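Side-chain contacts in soluble lytic murein transglycosylase (Escherichia coli, PDB 1QSA), which cleaves the glycosidic bonds between N-acetylmuramic acid and N-acetylglucosamine in peptidoglycan, leaving a 1,6-anhydro bond in the muramic acid residue: residues A164-N169 with T214-A219; N199-F204 with A219-S224; A223-A226 with E231-R234; S239-Q244 with D249-L254; R261-D266 with T285-R290. All coordinates share one frame; numbering follows the deposited sequence.

Contact 1: A164-N169 with T214-A219; sequences AMKAGN and TRQMAA. With SO4 (sulfate ion), chain N.
The carboxamide of Q216 is the flat group that meets K166, and it does so through its oxygen: OE1 lies 4.2 Å from K166 CD, a van der Waals approach and no bond. That oxygen accepts a hydrogen bond from R162 NH1, while NE2 donates to D212 OD2, so the amide is held at both ends and its rotation is fixed. Here helix 154-166 rests on helix 212-228 within the alpha-superhelix of the enzyme. On the buried side two methionines carry the packing. M165 CB sits 3.6 Å from M217 SD, and the sulfur is almost as near M165 CG (3.7 Å). M217 curls at chi2 and chi3 (-68° and -76°), which swings its CE back over M165 CG, at 3.8 Å. Unbranched, flexible thioethers can bend to fit against each other where the helices meet. With an alanine here in place of M165, CG, SD and CE would go, and M217 CE would probably lose much of its cover and be set free to turn. On the outer side K166 bends at chi3 and chi4 to put NZ 2.7 Å from a water, whose approach to Q216 OE1 is so short that the bridge is doubtful. A sulfate, probably from the crystallisation liquor, is hydrogen-bonded by R162 NH1, and weakly by K166 NZ, 3.3 Å from its O3.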
# COMPACT_ATOMS: atom_id res chain seq x y z
N ALA A 164 13.84 -16.81 -3.14
CA ALA A 164 14.52 -15.57 -3.50
C ALA A 164 14.31 -15.27 -5.00
O ALA A 164 14.06 -14.14 -5.39
CB ALA A 164 16.02 -15.66 -3.17
N MET A 165 14.40 -16.31 -5.83
CA MET A 165 14.22 -16.16 -7.27
C MET A 165 12.81 -15.68 -7.58
O MET A 165 12.63 -14.71 -8.33
CB MET A 165 14.50 -17.49 -7.98
CG MET A 165 14.49 -17.39 -9.51
SD MET A 165 15.85 -16.42 -10.14
CE MET A 165 15.61 -16.63 -11.92
N LYS A 166 11.81 -16.30 -6.95
CA LYS A 166 10.41 -15.93 -7.16
C LYS A 166 10.12 -14.51 -6.73
O LYS A 166 9.29 -13.83 -7.33
CB LYS A 166 9.48 -16.89 -6.42
CG LYS A 166 9.38 -18.27 -7.07
CD LYS A 166 8.75 -19.29 -6.12
CE LYS A 166 7.36 -18.87 -5.67
NZ LYS A 166 6.35 -18.89 -6.75
N ALA A 167 10.82 -14.06 -5.69
CA ALA A 167 10.65 -12.70 -5.18
C ALA A 167 11.40 -11.64 -6.00
O ALA A 167 11.25 -10.44 -5.75
CB ALA A 167 11.10 -12.63 -3.72
N GLY A 168 12.20 -12.08 -6.96
CA GLY A 168 12.98 -11.15 -7.78
C GLY A 168 14.28 -10.72 -7.09
O GLY A 168 14.97 -9.78 -7.55
N ASN A 169 14.61 -11.39 -5.98
CA ASN A 169 15.82 -11.08 -5.22
C ASN A 169 16.98 -11.88 -5.82
O ASN A 169 17.53 -12.79 -5.19
CB ASN A 169 15.59 -11.43 -3.74
CG ASN A 169 16.61 -10.78 -2.81
OD1 ASN A 169 17.63 -10.24 -3.25
ND2 ASN A 169 16.33 -10.83 -1.51
N THR A 214 14.29 -26.90 -10.80
CA THR A 214 14.79 -26.25 -12.01
C THR A 214 13.67 -25.75 -12.93
O THR A 214 13.86 -24.75 -13.63
CB THR A 214 15.78 -27.12 -12.79
OG1 THR A 214 15.15 -28.36 -13.12
CG2 THR A 214 17.03 -27.38 -11.95
N ARG A 215 12.50 -26.38 -12.86
CA ARG A 215 11.37 -25.95 -13.67
C ARG A 215 10.84 -24.63 -13.12
O ARG A 215 10.57 -23.69 -13.88
CB ARG A 215 10.27 -27.01 -13.70
CG ARG A 215 10.63 -28.21 -14.57
CD ARG A 215 9.63 -29.34 -14.43
NE ARG A 215 10.07 -30.52 -15.15
CZ ARG A 215 10.16 -31.74 -14.63
NH1 ARG A 215 9.84 -31.95 -13.36
NH2 ARG A 215 10.58 -32.75 -15.38
N GLN A 216 10.73 -24.53 -11.80
CA GLN A 216 10.25 -23.30 -11.18
C GLN A 216 11.23 -22.15 -11.37
O GLN A 216 10.82 -21.01 -11.61
CB GLN A 216 9.96 -23.51 -9.70
CG GLN A 216 8.76 -24.38 -9.45
CD GLN A 216 8.30 -24.26 -8.02
OE1 GLN A 216 8.04 -23.15 -7.55
NE2 GLN A 216 8.25 -25.37 -7.31
N MET A 217 12.53 -22.44 -11.27
CA MET A 217 13.56 -21.44 -11.46
C MET A 217 13.49 -20.92 -12.90
O MET A 217 13.51 -19.71 -13.15
CB MET A 217 14.94 -22.03 -11.19
CG MET A 217 15.21 -22.37 -9.71
SD MET A 217 15.34 -20.88 -8.66
CE MET A 217 16.96 -20.30 -9.10
N ALA A 218 13.38 -21.84 -13.86
CA ALA A 218 13.31 -21.44 -15.27
C ALA A 218 12.04 -20.64 -15.58
O ALA A 218 12.08 -19.73 -16.40
CB ALA A 218 13.40 -22.68 -16.18
N ALA A 219 10.92 -20.97 -14.94
CA ALA A 219 9.67 -20.25 -15.19
C ALA A 219 9.76 -18.79 -14.74
O ALA A 219 9.19 -17.91 -15.38
CB ALA A 219 8.50 -20.96 -14.54
S SO4 N . 4.93 -21.48 -3.52
O1 SO4 N . 5.89 -20.75 -2.66
O2 SO4 N . 3.61 -20.82 -3.44
O3 SO4 N . 5.41 -21.46 -4.92
O4 SO4 N . 4.81 -22.88 -3.06
O HOH W 1 7.09 -21.01 -8.27

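Contact 2: N199-F204 with A219-S224; sequences NTVLTF and AVAFAS
V201 and A221 make the tight part of this contact, methyl against methyl, where helix 201-207 begins to lie along helix 212-228. Their CA atoms are 6.2 Å apart, close enough that a small residue such as alanine suits A221. V201 CG2 stands 4.0 Å from A221 CB. The valine places CG2 anti to its backbone N (chi1 67° for CG1), which aims that branch at the neighbouring helix, and CG2 also comes within 4.3 Å of F222 N. Valine suits the place: it is short, restricted in rotation by its beta-branch, and wide enough to touch both A221 and A218, about one turn earlier in the same helix. A221 is backed in turn by L194 of helix 185-196.

Away from this point the fit slackens. F222 CB stays 4.8 Å from V201 CG2, while the ring runs off toward L240, L254 and I257. At the solvent side N199 remains exposed, and its ND2 is hydrogen-bonded to Q228 OE1 at the far end of helix 212-228. Two consecutive helices, joined by a short loop and running roughly in opposite directions with small apolar residues between them, form the helical hairpin from which an alpha-superhelix is built.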
# COMPACT_ATOMS: atom_id res chain seq x y z
N ASN A 199 18.18 -14.39 -19.76
CA ASN A 199 18.24 -14.86 -21.13
C ASN A 199 19.03 -16.15 -21.28
O ASN A 199 19.03 -16.74 -22.35
CB ASN A 199 18.76 -13.76 -22.07
CG ASN A 199 17.76 -12.65 -22.22
OD1 ASN A 199 16.69 -12.83 -22.81
ND2 ASN A 199 18.06 -11.50 -21.63
N THR A 200 19.67 -16.60 -20.19
CA THR A 200 20.38 -17.87 -20.23
C THR A 200 19.41 -19.02 -19.88
O THR A 200 19.82 -20.17 -19.76
CB THR A 200 21.55 -17.91 -19.21
OG1 THR A 200 21.06 -17.66 -17.89
CG2 THR A 200 22.60 -16.87 -19.56
N VAL A 201 18.12 -18.70 -19.76
CA VAL A 201 17.13 -19.71 -19.37
C VAL A 201 17.05 -21.00 -20.19
O VAL A 201 16.89 -22.07 -19.61
CB VAL A 201 15.71 -19.09 -19.19
CG1 VAL A 201 15.13 -18.61 -20.53
CG2 VAL A 201 14.78 -20.11 -18.52
N LEU A 202 17.16 -20.92 -21.51
CA LEU A 202 17.10 -22.15 -22.30
C LEU A 202 18.35 -23.01 -22.08
O LEU A 202 18.25 -24.24 -21.99
CB LEU A 202 16.89 -21.84 -23.79
CG LEU A 202 16.62 -23.07 -24.67
CD1 LEU A 202 15.42 -23.86 -24.16
CD2 LEU A 202 16.37 -22.60 -26.11
N THR A 203 19.50 -22.35 -21.94
CA THR A 203 20.76 -23.05 -21.67
C THR A 203 20.65 -23.70 -20.28
O THR A 203 20.99 -24.87 -20.11
CB THR A 203 21.96 -22.08 -21.69
OG1 THR A 203 22.07 -21.50 -23.00
CG2 THR A 203 23.25 -22.81 -21.38
N PHE A 204 20.11 -22.94 -19.32
CA PHE A 204 19.91 -23.44 -17.95
C PHE A 204 19.03 -24.69 -17.98
O PHE A 204 19.35 -25.70 -17.36
CB PHE A 204 19.24 -22.34 -17.10
CG PHE A 204 18.85 -22.79 -15.70
CD1 PHE A 204 19.77 -22.70 -14.65
CD2 PHE A 204 17.57 -23.26 -15.43
CE1 PHE A 204 19.41 -23.08 -13.35
CE2 PHE A 204 17.19 -23.64 -14.13
CZ PHE A 204 18.12 -23.55 -13.09
N ALA A 219 10.92 -20.97 -14.94
CA ALA A 219 9.67 -20.25 -15.19
C ALA A 219 9.76 -18.79 -14.74
O ALA A 219 9.19 -17.91 -15.38
CB ALA A 219 8.50 -20.96 -14.54
N VAL A 220 10.50 -18.54 -13.66
CA VAL A 220 10.66 -17.15 -13.21
C VAL A 220 11.54 -16.39 -14.22
O VAL A 220 11.20 -15.29 -14.65
CB VAL A 220 11.28 -17.07 -11.79
CG1 VAL A 220 11.48 -15.60 -11.38
CG2 VAL A 220 10.39 -17.77 -10.76
N ALA A 221 12.65 -17.00 -14.62
CA ALA A 221 13.55 -16.36 -15.58
C ALA A 221 12.81 -16.12 -16.90
O ALA A 221 12.98 -15.09 -17.54
CB ALA A 221 14.77 -17.23 -15.81
N PHE A 222 11.96 -17.07 -17.28
CA PHE A 222 11.19 -16.98 -18.52
C PHE A 222 10.30 -15.74 -18.49
O PHE A 222 10.17 -15.02 -19.49
CB PHE A 222 10.36 -18.25 -18.72
CG PHE A 222 9.49 -18.22 -19.96
CD1 PHE A 222 10.02 -18.54 -21.21
CD2 PHE A 222 8.14 -17.90 -19.86
CE1 PHE A 222 9.20 -18.54 -22.35
CE2 PHE A 222 7.32 -17.90 -20.99
CZ PHE A 222 7.84 -18.22 -22.23
N ALA A 223 9.68 -15.48 -17.34
CA ALA A 223 8.83 -14.30 -17.17
C ALA A 223 9.67 -13.02 -17.36
O ALA A 223 9.22 -12.05 -17.96
CB ALA A 223 8.17 -14.32 -15.81
N SER A 224 10.91 -13.02 -16.87
CA SER A 224 11.79 -11.86 -17.02
C SER A 224 12.14 -11.64 -18.50
O SER A 224 12.19 -10.50 -18.98
CB SER A 224 13.08 -12.02 -16.19
OG SER A 224 12.77 -12.16 -14.82

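Contact 3: A223-A226 with E231-R234; sequences ASVA and ENAR
V225 and N232 both send a branch anti to the backbone N, CG1 of the valine at chi1 171° and CG of the asparagine at -177°, and these two extended branches cross at the margin of the contact. V225 CG1 comes to 3.6 Å from N232 OD1, methyl against amide oxygen, a contact of shape alone with no hydrogen bond in it. The same methyl lies 4.3 Å from A233 CB.

Further in, alanine meets alanine. A233 CB is 3.6 Å from A226 CB and just as near to A226 CA, and the two CA atoms approach to 5.0 Å. Side chains of this size are what permit so close a passage where helix 212-228 turns sharply into helix 230-243; the hairpin is closed by a very short link, whose D229 binds N232 N through OD1. I257 and V258 of helix 248-260 add to the apolar surroundings, the first beside A226 and the second beside A233.

The charged ends of E231 and R234 lie away from this contact. R234 grips E231 one turn back, side-on, with NE 2.9 Å from OE1 and NH2 2.9 Å from OE2. Both bonds are nearly straight, the carboxylate is met on its syn side, and its carbon lies in the plane of the guanidinium at its edge. E231 OE1 also takes a bond from Q271 NE2, and R234 makes a cation-pi contact with W274. The two opposite charges would therefore probably both stay ionised, tying helix 230-243 to helix 269-280, while the contact between the two segments is mainly apolar, carried by V225, A226 and A233.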
# COMPACT_ATOMS: atom_id res chain seq x y z
N ALA A 223 9.68 -15.48 -17.34
CA ALA A 223 8.83 -14.30 -17.17
C ALA A 223 9.67 -13.02 -17.36
O ALA A 223 9.22 -12.05 -17.96
CB ALA A 223 8.17 -14.32 -15.81
N SER A 224 10.91 -13.02 -16.87
CA SER A 224 11.79 -11.86 -17.02
C SER A 224 12.14 -11.64 -18.50
O SER A 224 12.19 -10.50 -18.98
CB SER A 224 13.08 -12.02 -16.19
OG SER A 224 12.77 -12.16 -14.82
N VAL A 225 12.36 -12.75 -19.21
CA VAL A 225 12.67 -12.69 -20.64
C VAL A 225 11.47 -12.12 -21.40
O VAL A 225 11.64 -11.28 -22.28
CB VAL A 225 13.01 -14.09 -21.22
CG1 VAL A 225 13.10 -14.03 -22.76
CG2 VAL A 225 14.33 -14.59 -20.64
N ALA A 226 10.26 -12.57 -21.05
CA ALA A 226 9.04 -12.10 -21.72
C ALA A 226 8.81 -10.61 -21.50
O ALA A 226 8.22 -9.94 -22.35
CB ALA A 226 7.83 -12.89 -21.26
N GLU A 231 8.15 -11.57 -27.91
CA GLU A 231 8.27 -12.47 -29.06
C GLU A 231 9.35 -13.53 -28.85
O GLU A 231 9.14 -14.71 -29.17
CB GLU A 231 8.53 -11.68 -30.35
CG GLU A 231 8.57 -12.54 -31.64
CD GLU A 231 7.25 -13.22 -31.98
OE1 GLU A 231 6.25 -13.05 -31.25
OE2 GLU A 231 7.20 -13.94 -32.99
N ASN A 232 10.48 -13.12 -28.29
CA ASN A 232 11.58 -14.05 -28.00
C ASN A 232 11.04 -15.13 -27.07
O ASN A 232 11.28 -16.32 -27.27
CB ASN A 232 12.74 -13.29 -27.35
CG ASN A 232 13.94 -14.18 -27.08
OD1 ASN A 232 14.56 -14.10 -26.02
ND2 ASN A 232 14.27 -15.04 -28.04
N ALA A 233 10.26 -14.73 -26.07
CA ALA A 233 9.68 -15.68 -25.13
C ALA A 233 8.63 -16.58 -25.78
O ALA A 233 8.60 -17.79 -25.54
CB ALA A 233 9.07 -14.93 -23.94
N ARG A 234 7.78 -16.00 -26.62
CA ARG A 234 6.73 -16.79 -27.29
C ARG A 234 7.34 -17.91 -28.13
O ARG A 234 6.90 -19.05 -28.06
CB ARG A 234 5.88 -15.87 -28.18
CG ARG A 234 4.65 -16.55 -28.78
CD ARG A 234 3.87 -15.59 -29.68
NE ARG A 234 4.57 -15.38 -30.94
CZ ARG A 234 4.39 -16.13 -32.02
NH1 ARG A 234 3.52 -17.12 -32.01
NH2 ARG A 234 5.08 -15.87 -33.13

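Contact 4: S239-Q244 with D249-L254; sequences SLAQAQ and DQIQEL
I251 is the first residue of 249-254 to meet the other helix, and it does so against A241. Its CG1 stands beside the backbone N (chi1 -63°) and the chain then runs on extended, which lays two atoms along the alanine: CG1 is 3.9 Å and CD1 4.0 Å from A241 CB. The CA atoms of this pair, 6.4 Å apart, mark the closest approach of the two backbones. Alanine suits that point because a bare methyl admits the neighbouring helix, and isoleucine because its longer branch spans the remaining distance.

Q252, next along, faces the other way. Its OE1 accepts from R255 NH1 and its NE2 donates to D256 OD1 and A278 O, which links helix 248-260 to helix 269-280. Helices 230-243 and 248-260 are successive antiparallel members of the alpha-superhelix, and Q244, near the connecting loop, bonds R215 and T214 of helix 212-228 through its carbonyl and its amide.

One turn beyond I251 comes L254, and it packs against L240, one residue earlier than A241, in keeping with the antiparallel run of the two helices. The two leucines cross at about a right angle. L254 CD1 reaches 3.8 Å from L240 CD2 and 4.2 Å from L240 CG, so a single methyl of L254 sits against CD2 and the branch carbon of its partner. L240 gets there with CG anti to its backbone N (chi1 -173°), leaning toward helix 248-260. On the buried side F222 of helix 212-228 packs against both leucines, and L246 of the connecting loop touches L254.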
# COMPACT_ATOMS: atom_id res chain seq x y z
N SER A 239 10.91 -25.17 -27.25
CA SER A 239 12.23 -25.62 -26.82
C SER A 239 12.33 -25.79 -25.31
O SER A 239 12.95 -26.74 -24.83
CB SER A 239 13.30 -24.63 -27.28
OG SER A 239 13.47 -24.68 -28.69
N LEU A 240 11.73 -24.87 -24.56
CA LEU A 240 11.75 -24.94 -23.10
C LEU A 240 10.92 -26.12 -22.60
O LEU A 240 11.35 -26.86 -21.72
CB LEU A 240 11.25 -23.62 -22.49
CG LEU A 240 11.37 -23.47 -20.97
CD1 LEU A 240 12.79 -23.76 -20.50
CD2 LEU A 240 10.96 -22.05 -20.59
N ALA A 241 9.74 -26.31 -23.19
CA ALA A 241 8.86 -27.41 -22.80
C ALA A 241 9.55 -28.76 -23.05
O ALA A 241 9.45 -29.67 -22.24
CB ALA A 241 7.53 -27.34 -23.55
N GLN A 242 10.28 -28.85 -24.16
CA GLN A 242 10.99 -30.08 -24.51
C GLN A 242 12.21 -30.31 -23.61
O GLN A 242 12.46 -31.44 -23.18
CB GLN A 242 11.40 -30.05 -25.98
CG GLN A 242 12.07 -31.32 -26.47
CD GLN A 242 13.55 -31.12 -26.73
OE1 GLN A 242 14.37 -31.14 -25.80
NE2 GLN A 242 13.91 -30.90 -27.99
N ALA A 243 12.95 -29.25 -23.32
CA ALA A 243 14.15 -29.35 -22.46
C ALA A 243 13.84 -29.81 -21.03
O ALA A 243 14.67 -30.48 -20.40
CB ALA A 243 14.89 -28.02 -22.44
N GLN A 244 12.67 -29.46 -20.52
CA GLN A 244 12.30 -29.84 -19.16
C GLN A 244 11.11 -30.79 -19.05
O GLN A 244 10.60 -31.02 -17.95
CB GLN A 244 12.04 -28.59 -18.30
CG GLN A 244 13.26 -27.71 -18.18
CD GLN A 244 13.05 -26.58 -17.19
OE1 GLN A 244 12.04 -25.88 -17.25
NE2 GLN A 244 14.01 -26.39 -16.29
N ASP A 249 0.00 -28.26 -17.49
CA ASP A 249 -0.16 -27.11 -16.61
C ASP A 249 1.05 -26.18 -16.69
O ASP A 249 0.90 -24.96 -16.76
CB ASP A 249 -0.37 -27.57 -15.16
CG ASP A 249 -1.77 -28.09 -14.90
OD1 ASP A 249 -2.62 -28.05 -15.81
OD2 ASP A 249 -2.03 -28.53 -13.75
N GLN A 250 2.24 -26.76 -16.70
CA GLN A 250 3.48 -26.00 -16.77
C GLN A 250 3.59 -25.25 -18.10
O GLN A 250 3.98 -24.09 -18.13
CB GLN A 250 4.67 -26.93 -16.52
CG GLN A 250 4.67 -27.49 -15.10
CD GLN A 250 5.65 -28.63 -14.89
OE1 GLN A 250 5.94 -29.40 -15.81
NE2 GLN A 250 6.15 -28.76 -13.67
N ILE A 251 3.21 -25.90 -19.20
CA ILE A 251 3.26 -25.26 -20.51
C ILE A 251 2.24 -24.11 -20.56
O ILE A 251 2.55 -23.03 -21.08
CB ILE A 251 2.98 -26.27 -21.65
CG1 ILE A 251 4.07 -27.36 -21.68
CG2 ILE A 251 2.95 -25.56 -23.00
CD1 ILE A 251 3.80 -28.51 -22.67
N GLN A 252 1.07 -24.33 -19.98
CA GLN A 252 0.05 -23.28 -19.97
C GLN A 252 0.51 -22.08 -19.15
O GLN A 252 0.19 -20.94 -19.49
CB GLN A 252 -1.30 -23.78 -19.45
CG GLN A 252 -2.46 -22.75 -19.60
CD GLN A 252 -2.66 -22.25 -21.03
OE1 GLN A 252 -2.55 -23.01 -22.00
NE2 GLN A 252 -2.96 -20.95 -21.17
N GLU A 253 1.27 -22.31 -18.08
CA GLU A 253 1.78 -21.20 -17.28
C GLU A 253 2.69 -20.36 -18.16
O GLU A 253 2.66 -19.13 -18.11
CB GLU A 253 2.57 -21.66 -16.04
CG GLU A 253 3.11 -20.44 -15.26
CD GLU A 253 4.04 -20.76 -14.09
OE1 GLU A 253 4.62 -21.86 -14.05
OE2 GLU A 253 4.22 -19.87 -13.23
N LEU A 254 3.50 -21.03 -18.99
CA LEU A 254 4.39 -20.30 -19.88
C LEU A 254 3.57 -19.48 -20.89
O LEU A 254 3.92 -18.35 -21.21
CB LEU A 254 5.33 -21.25 -20.63
CG LEU A 254 6.29 -22.09 -19.79
CD1 LEU A 254 7.25 -22.80 -20.73
CD2 LEU A 254 7.07 -21.21 -18.79

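Contact 5: R261-D266 with T285-R290; sequences RLMGND and TSLIER. With SO4 (sulfate ion), chain D.
M263 and R290 lie alongside each other with their chains running in opposite directions, joining the loop after helix 248-260 to the first turns of helix 285-298 in the alpha-superhelix. Apolar contacts come first. M263 CG is 3.7 Å from R290 CG, and M263 CE touches both R290 CG and L287 CD1, each at 3.9 Å. Methionine suits the place because its flexible thioether bends at chi2 (-59°) and brings its methyl to leucine and arginine alike.

Next is a flat-group contact: M263 CB stands over one face of the R290 guanidinium, 3.7 Å above its plane and displaced toward the rim. Arginine suits the site because its aliphatic stem lies against the thioether while its flat end can be lined by M263 CB. With a serine in its place, stem and guanidinium would go, and M263 would probably be left with a gap along one flank, free to shift its thioether.

The polar interactions gather at the helix start, around a sulfate, probably from the crystallisation liquor, that S284 OG also binds. T285 N donates to sulfate O2 at 3.1 Å. Sulfate O1 accepts from the backbone N of S286 and, also at 2.9 Å, from S286 OG.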
# COMPACT_ATOMS: atom_id res chain seq x y z
N ARG A 261 2.14 -10.21 -21.83
CA ARG A 261 3.03 -9.26 -22.50
C ARG A 261 2.61 -8.93 -23.94
O ARG A 261 3.32 -8.21 -24.63
CB ARG A 261 4.48 -9.76 -22.48
CG ARG A 261 4.99 -10.28 -21.13
CD ARG A 261 4.69 -9.33 -19.98
NE ARG A 261 5.23 -7.99 -20.18
CZ ARG A 261 5.41 -7.11 -19.20
NH1 ARG A 261 5.13 -7.44 -17.95
NH2 ARG A 261 5.91 -5.91 -19.47
N LEU A 262 1.48 -9.47 -24.38
CA LEU A 262 0.99 -9.21 -25.74
C LEU A 262 -0.32 -8.42 -25.68
O LEU A 262 -1.18 -8.57 -26.54
CB LEU A 262 0.80 -10.52 -26.50
CG LEU A 262 2.09 -11.28 -26.83
CD1 LEU A 262 1.78 -12.63 -27.45
CD2 LEU A 262 2.97 -10.44 -27.74
N MET A 263 -0.44 -7.59 -24.64
CA MET A 263 -1.63 -6.77 -24.41
C MET A 263 -1.48 -5.35 -24.95
O MET A 263 -2.39 -4.53 -24.76
CB MET A 263 -1.93 -6.68 -22.91
CG MET A 263 -2.41 -7.97 -22.29
SD MET A 263 -3.91 -8.56 -23.08
CE MET A 263 -4.15 -10.10 -22.23
N GLY A 264 -0.34 -5.06 -25.56
CA GLY A 264 -0.10 -3.74 -26.10
C GLY A 264 -0.82 -3.47 -27.41
O GLY A 264 -1.39 -4.37 -28.02
N ASN A 265 -0.79 -2.21 -27.83
CA ASN A 265 -1.42 -1.76 -29.07
C ASN A 265 -0.63 -2.20 -30.32
O ASN A 265 -1.19 -2.36 -31.40
CB ASN A 265 -1.52 -0.22 -29.05
CG ASN A 265 -0.25 0.45 -28.48
OD1 ASN A 265 0.82 -0.16 -28.42
ND2 ASN A 265 -0.38 1.71 -28.08
N ASP A 266 0.66 -2.42 -30.11
CA ASP A 266 1.63 -2.80 -31.13
C ASP A 266 1.59 -4.22 -31.70
O ASP A 266 2.15 -4.47 -32.77
CB ASP A 266 3.03 -2.55 -30.56
CG ASP A 266 3.23 -3.25 -29.22
OD1 ASP A 266 2.75 -2.73 -28.18
OD2 ASP A 266 3.85 -4.34 -29.19
N THR A 285 -7.73 -16.20 -13.88
CA THR A 285 -8.77 -15.19 -13.81
C THR A 285 -8.24 -13.80 -14.15
O THR A 285 -8.85 -13.07 -14.94
CB THR A 285 -9.41 -15.16 -12.42
OG1 THR A 285 -10.15 -16.36 -12.22
CG2 THR A 285 -10.35 -13.96 -12.28
N SER A 286 -7.10 -13.43 -13.58
CA SER A 286 -6.54 -12.10 -13.83
C SER A 286 -6.18 -11.88 -15.30
O SER A 286 -6.38 -10.79 -15.82
CB SER A 286 -5.35 -11.81 -12.90
OG SER A 286 -4.33 -12.76 -13.10
N LEU A 287 -5.69 -12.93 -15.97
CA LEU A 287 -5.34 -12.82 -17.39
C LEU A 287 -6.60 -12.61 -18.25
O LEU A 287 -6.62 -11.77 -19.15
CB LEU A 287 -4.60 -14.07 -17.85
CG LEU A 287 -4.18 -14.13 -19.33
CD1 LEU A 287 -3.32 -12.92 -19.74
CD2 LEU A 287 -3.44 -15.45 -19.58
N ILE A 288 -7.66 -13.37 -17.96
CA ILE A 288 -8.92 -13.24 -18.69
C ILE A 288 -9.49 -11.84 -18.45
O ILE A 288 -9.97 -11.21 -19.38
CB ILE A 288 -9.94 -14.32 -18.25
CG1 ILE A 288 -9.39 -15.71 -18.58
CG2 ILE A 288 -11.29 -14.09 -18.95
CD1 ILE A 288 -10.08 -16.87 -17.84
N GLU A 289 -9.40 -11.34 -17.21
CA GLU A 289 -9.88 -9.99 -16.90
C GLU A 289 -9.10 -8.94 -17.68
O GLU A 289 -9.68 -7.94 -18.15
CB GLU A 289 -9.79 -9.71 -15.40
CG GLU A 289 -10.84 -10.47 -14.59
CD GLU A 289 -10.70 -10.27 -13.09
OE1 GLU A 289 -9.55 -10.26 -12.59
OE2 GLU A 289 -11.73 -10.10 -12.42
N ARG A 290 -7.79 -9.14 -17.81
CA ARG A 290 -6.97 -8.19 -18.58
C ARG A 290 -7.44 -8.18 -20.05
O ARG A 290 -7.50 -7.13 -20.68
CB ARG A 290 -5.48 -8.53 -18.50
CG ARG A 290 -4.57 -7.56 -19.29
CD ARG A 290 -4.71 -6.10 -18.82
NE ARG A 290 -3.94 -5.16 -19.64
CZ ARG A 290 -4.43 -4.51 -20.70
NH1 ARG A 290 -5.69 -4.68 -21.07
NH2 ARG A 290 -3.65 -3.67 -21.39
S SO4 D . -5.08 -15.98 -11.19
O1 SO4 D . -5.65 -14.64 -11.33
O2 SO4 D . -6.15 -16.99 -11.37
O3 SO4 D . -4.01 -16.21 -12.18
O4 SO4 D . -4.50 -16.13 -9.84

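How the contacts relate
The five contacts follow the chain through one stretch of the alpha-superhelix, far from the predicted active-site residue in sequence. Contacts 1, 2 and 3 are strung along helix 212-228, contact 1 and contact 2 sharing A219 and lying about 9 Å apart between centres, contact 2 and contact 3 about 8 Å. Contacts 1 and 2 cross along the chain; contact 3 begins on the 219-224 segment of contact 2, and contacts 4 and 5 follow. Helix 230-243 carries contacts 3 and 4, and helix 248-260 leads from contact 4 to the loop of contact 5, about 20 Å away between centres. These helix-on-helix contacts, mostly between chain neighbours, are consistent with the stacking that builds an alpha-superhelix.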